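Local coordinates for putative pachytene checkpoint protein 2 (Caenorhabditis elegans, PDB 4XGU), which is an AAA+ ATPase that binds and hydrolyses ATP to remodel proteins and probably plays a key role in chromosome recombination during meiosis, at residues Arg45-Ile50 and Lys68-Thr73. Sequence-based numbering, arbitrary orientation.
Sequences RNWKPI and KLVIGT
W47 CG sits anti to its own carbonyl carbon (chi1 -58°), and with chi2 at 110° the indole lies flat over G72, whose CA is 3.5 Å from the centroid of the six-membered ring. N46 has CG anti to its backbone N (chi1 -153°), and its amide meets the T73 backbone twice: T73 N reaches a lone pair of OD1 at 2.8 Å, in the carbonyl plane, while ND2 gives a hydrogen to T73 O. W47 NE1 also bonds T73 O, at 2.8 Å but from the other face of that carbonyl, so two side-chain donors grip one oxygen. An alanine in place of W47 would probably leave T73 O with N46 ND2 as its one donor here and uncover G72. W47 N, within the type II turn from R45 to K48, bonds I71 O at 2.9 Å. Further along, I50 and L69 exchange backbone hydrogen bonds as a single antiparallel bridge, and P49 CB packs 3.6 Å from K68 CE. The loop thus lines one edge of strand 68-72, whose other edge pairs with strand 12-16 in the N-terminal domain's three-stranded sheet; L69 and I71 pack on helix 30-41, and W47 touches helix 145-161.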
ATOM      1  N   ARG B  45     -56.549 -15.137  -9.923  1.00 71.31           N
ATOM      2  CA  ARG B  45     -55.498 -15.327  -8.939  1.00 65.53           C
ATOM      3  C   ARG B  45     -54.710 -14.029  -8.811  1.00 59.91           C
ATOM      4  O   ARG B  45     -54.520 -13.312  -9.795  1.00 64.51           O
ATOM      5  CB  ARG B  45     -54.588 -16.494  -9.331  1.00 64.61           C
ATOM      6  CG  ARG B  45     -55.253 -17.863  -9.221  1.00 64.25           C
ATOM      7  CD  ARG B  45     -54.395 -18.961  -9.830  1.00 77.12           C
ATOM      8  NE  ARG B  45     -53.056 -19.023  -9.244  1.00 96.46           N
ATOM      9  CZ  ARG B  45     -52.721 -19.800  -8.217  1.00110.20           C
ATOM     10  NH1 ARG B  45     -53.629 -20.585  -7.650  1.00111.88           N
ATOM     11  NH2 ARG B  45     -51.477 -19.790  -7.754  1.00114.02           N
ATOM     12  N   ASN B  46     -54.274 -13.725  -7.594  1.00 57.08           N
ATOM     13  CA  ASN B  46     -53.534 -12.501  -7.314  1.00 56.76           C
ATOM     14  C   ASN B  46     -52.283 -12.371  -8.181  1.00 58.83           C
ATOM     15  O   ASN B  46     -51.455 -13.278  -8.221  1.00 58.70           O
ATOM     16  CB  ASN B  46     -53.149 -12.449  -5.835  1.00 59.20           C
ATOM     17  CG  ASN B  46     -52.988 -11.032  -5.321  1.00 59.32           C
ATOM     18  OD1 ASN B  46     -53.607 -10.101  -5.837  1.00 62.87           O
ATOM     19  ND2 ASN B  46     -52.158 -10.860  -4.298  1.00 59.58           N
ATOM     20  N   TRP B  47     -52.172 -11.249  -8.891  1.00 61.07           N
ATOM     21  CA  TRP B  47     -51.032 -10.963  -9.768  1.00 59.50           C
ATOM     22  C   TRP B  47     -50.874 -11.962 -10.911  1.00 64.80           C
ATOM     23  O   TRP B  47     -49.847 -11.976 -11.591  1.00 75.34           O
ATOM     24  CB  TRP B  47     -49.736 -10.910  -8.958  1.00 59.91           C
ATOM     25  CG  TRP B  47     -49.772  -9.899  -7.875  1.00 61.05           C
ATOM     26  CD1 TRP B  47     -49.813 -10.134  -6.532  1.00 59.02           C
ATOM     27  CD2 TRP B  47     -49.790  -8.478  -8.037  1.00 62.98           C
ATOM     28  NE1 TRP B  47     -49.844  -8.945  -5.846  1.00 61.81           N
ATOM     29  CE2 TRP B  47     -49.833  -7.911  -6.748  1.00 64.43           C
ATOM     30  CE3 TRP B  47     -49.770  -7.628  -9.147  1.00 65.17           C
ATOM     31  CZ2 TRP B  47     -49.858  -6.534  -6.538  1.00 67.98           C
ATOM     32  CZ3 TRP B  47     -49.795  -6.261  -8.937  1.00 66.93           C
ATOM     33  CH2 TRP B  47     -49.837  -5.728  -7.644  1.00 70.18           C
ATOM     34  N   LYS B  48     -51.886 -12.794 -11.124  1.00 61.36           N
ATOM     35  CA  LYS B  48     -51.859 -13.741 -12.230  1.00 58.81           C
ATOM     36  C   LYS B  48     -52.763 -13.253 -13.353  1.00 59.05           C
ATOM     37  O   LYS B  48     -53.969 -13.086 -13.160  1.00 59.32           O
ATOM     38  CB  LYS B  48     -52.274 -15.134 -11.759  1.00 62.70           C
ATOM     39  CG  LYS B  48     -51.101 -16.063 -11.479  1.00 68.05           C
ATOM     40  CD  LYS B  48     -50.038 -15.392 -10.622  1.00 64.53           C
ATOM     41  CE  LYS B  48     -48.774 -16.237 -10.553  1.00 65.87           C
ATOM     42  NZ  LYS B  48     -47.667 -15.538  -9.843  1.00 69.79           N
ATOM     43  N   PRO B  49     -52.176 -13.022 -14.535  1.00 59.10           N
ATOM     44  CA  PRO B  49     -52.856 -12.379 -15.662  1.00 57.48           C
ATOM     45  C   PRO B  49     -53.875 -13.271 -16.359  1.00 57.33           C
ATOM     46  O   PRO B  49     -53.633 -14.455 -16.591  1.00 58.96           O
ATOM     47  CB  PRO B  49     -51.705 -12.042 -16.611  1.00 57.59           C
ATOM     48  CG  PRO B  49     -50.694 -13.095 -16.347  1.00 61.65           C
ATOM     49  CD  PRO B  49     -50.790 -13.393 -14.871  1.00 65.61           C
ATOM     50  N   ILE B  50     -55.018 -12.680 -16.686  1.00 57.38           N
ATOM     51  CA  ILE B  50     -56.047 -13.348 -17.459  1.00 54.59           C
ATOM     52  C   ILE B  50     -56.055 -12.778 -18.869  1.00 53.58           C
ATOM     53  O   ILE B  50     -56.046 -11.559 -19.046  1.00 56.09           O
ATOM     54  CB  ILE B  50     -57.429 -13.173 -16.817  1.00 60.96           C
ATOM     55  CG1 ILE B  50     -57.450 -13.826 -15.436  1.00 63.30           C
ATOM     56  CG2 ILE B  50     -58.511 -13.752 -17.712  1.00 63.60           C
ATOM     57  CD1 ILE B  50     -58.788 -13.744 -14.747  1.00 70.01           C
ATOM     58  N   LYS B  68     -54.884  -8.184 -22.384  1.00 57.74           N
ATOM     59  CA  LYS B  68     -54.445  -8.874 -21.177  1.00 56.98           C
ATOM     60  C   LYS B  68     -54.749  -8.013 -19.958  1.00 58.50           C
ATOM     61  O   LYS B  68     -54.568  -6.795 -19.990  1.00 65.47           O
ATOM     62  CB  LYS B  68     -52.949  -9.197 -21.251  1.00 67.55           C
ATOM     63  CG  LYS B  68     -52.286  -9.533 -19.925  1.00 75.93           C
ATOM     64  CD  LYS B  68     -50.859 -10.016 -20.155  1.00 81.87           C
ATOM     65  CE  LYS B  68     -50.002  -9.867 -18.908  1.00 83.82           C
ATOM     66  NZ  LYS B  68     -48.596 -10.309 -19.140  1.00 83.90           N
ATOM     67  N   LEU B  69     -55.233  -8.635 -18.890  1.00 55.68           N
ATOM     68  CA  LEU B  69     -55.485  -7.891 -17.665  1.00 54.45           C
ATOM     69  C   LEU B  69     -54.867  -8.593 -16.466  1.00 58.97           C
ATOM     70  O   LEU B  69     -54.745  -9.818 -16.442  1.00 58.09           O
ATOM     71  CB  LEU B  69     -56.989  -7.681 -17.451  1.00 53.71           C
ATOM     72  CG  LEU B  69     -57.844  -8.824 -16.899  1.00 53.59           C
ATOM     73  CD1 LEU B  69     -57.947  -8.779 -15.377  1.00 43.90           C
ATOM     74  CD2 LEU B  69     -59.225  -8.783 -17.524  1.00 62.84           C
ATOM     75  N   VAL B  70     -54.464  -7.800 -15.478  1.00 62.61           N
ATOM     76  CA  VAL B  70     -53.931  -8.317 -14.225  1.00 56.64           C
ATOM     77  C   VAL B  70     -54.668  -7.678 -13.059  1.00 57.71           C
ATOM     78  O   VAL B  70     -54.889  -6.470 -13.049  1.00 55.39           O
ATOM     79  CB  VAL B  70     -52.423  -8.038 -14.074  1.00 58.17           C
ATOM     80  CG1 VAL B  70     -51.862  -8.792 -12.875  1.00 51.23           C
ATOM     81  CG2 VAL B  70     -51.673  -8.412 -15.344  1.00 68.45           C
ATOM     82  N   ILE B  71     -55.062  -8.492 -12.086  1.00 60.70           N
ATOM     83  CA  ILE B  71     -55.628  -7.983 -10.844  1.00 55.11           C
ATOM     84  C   ILE B  71     -54.748  -8.400  -9.675  1.00 60.19           C
ATOM     85  O   ILE B  71     -54.539  -9.590  -9.437  1.00 64.95           O
ATOM     86  CB  ILE B  71     -57.056  -8.489 -10.618  1.00 59.66           C
ATOM     87  CG1 ILE B  71     -57.969  -8.003 -11.741  1.00 61.40           C
ATOM     88  CG2 ILE B  71     -57.579  -8.023  -9.266  1.00 60.58           C
ATOM     89  CD1 ILE B  71     -59.409  -8.405 -11.562  1.00 60.35           C
ATOM     90  N   GLY B  72     -54.229  -7.421  -8.945  1.00 62.67           N
ATOM     91  CA  GLY B  72     -53.280  -7.714  -7.890  1.00 62.35           C
ATOM     92  C   GLY B  72     -53.391  -6.828  -6.670  1.00 68.08           C
ATOM     93  O   GLY B  72     -53.782  -5.663  -6.760  1.00 70.56           O
ATOM     94  N   THR B  73     -53.044  -7.394  -5.521  1.00 65.72           N
ATOM     95  CA  THR B  73     -52.985  -6.644  -4.277  1.00 64.86           C
ATOM     96  C   THR B  73     -51.828  -7.143  -3.429  1.00 74.62           C
ATOM     97  O   THR B  73     -51.357  -8.267  -3.606  1.00 80.62           O
ATOM     98  CB  THR B  73     -54.278  -6.769  -3.470  1.00 67.95           C
ATOM     99  OG1 THR B  73     -54.151  -6.025  -2.252  1.00 65.39           O
ATOM    100  CG2 THR B  73     -54.540  -8.229  -3.137  1.00 70.65           C
TER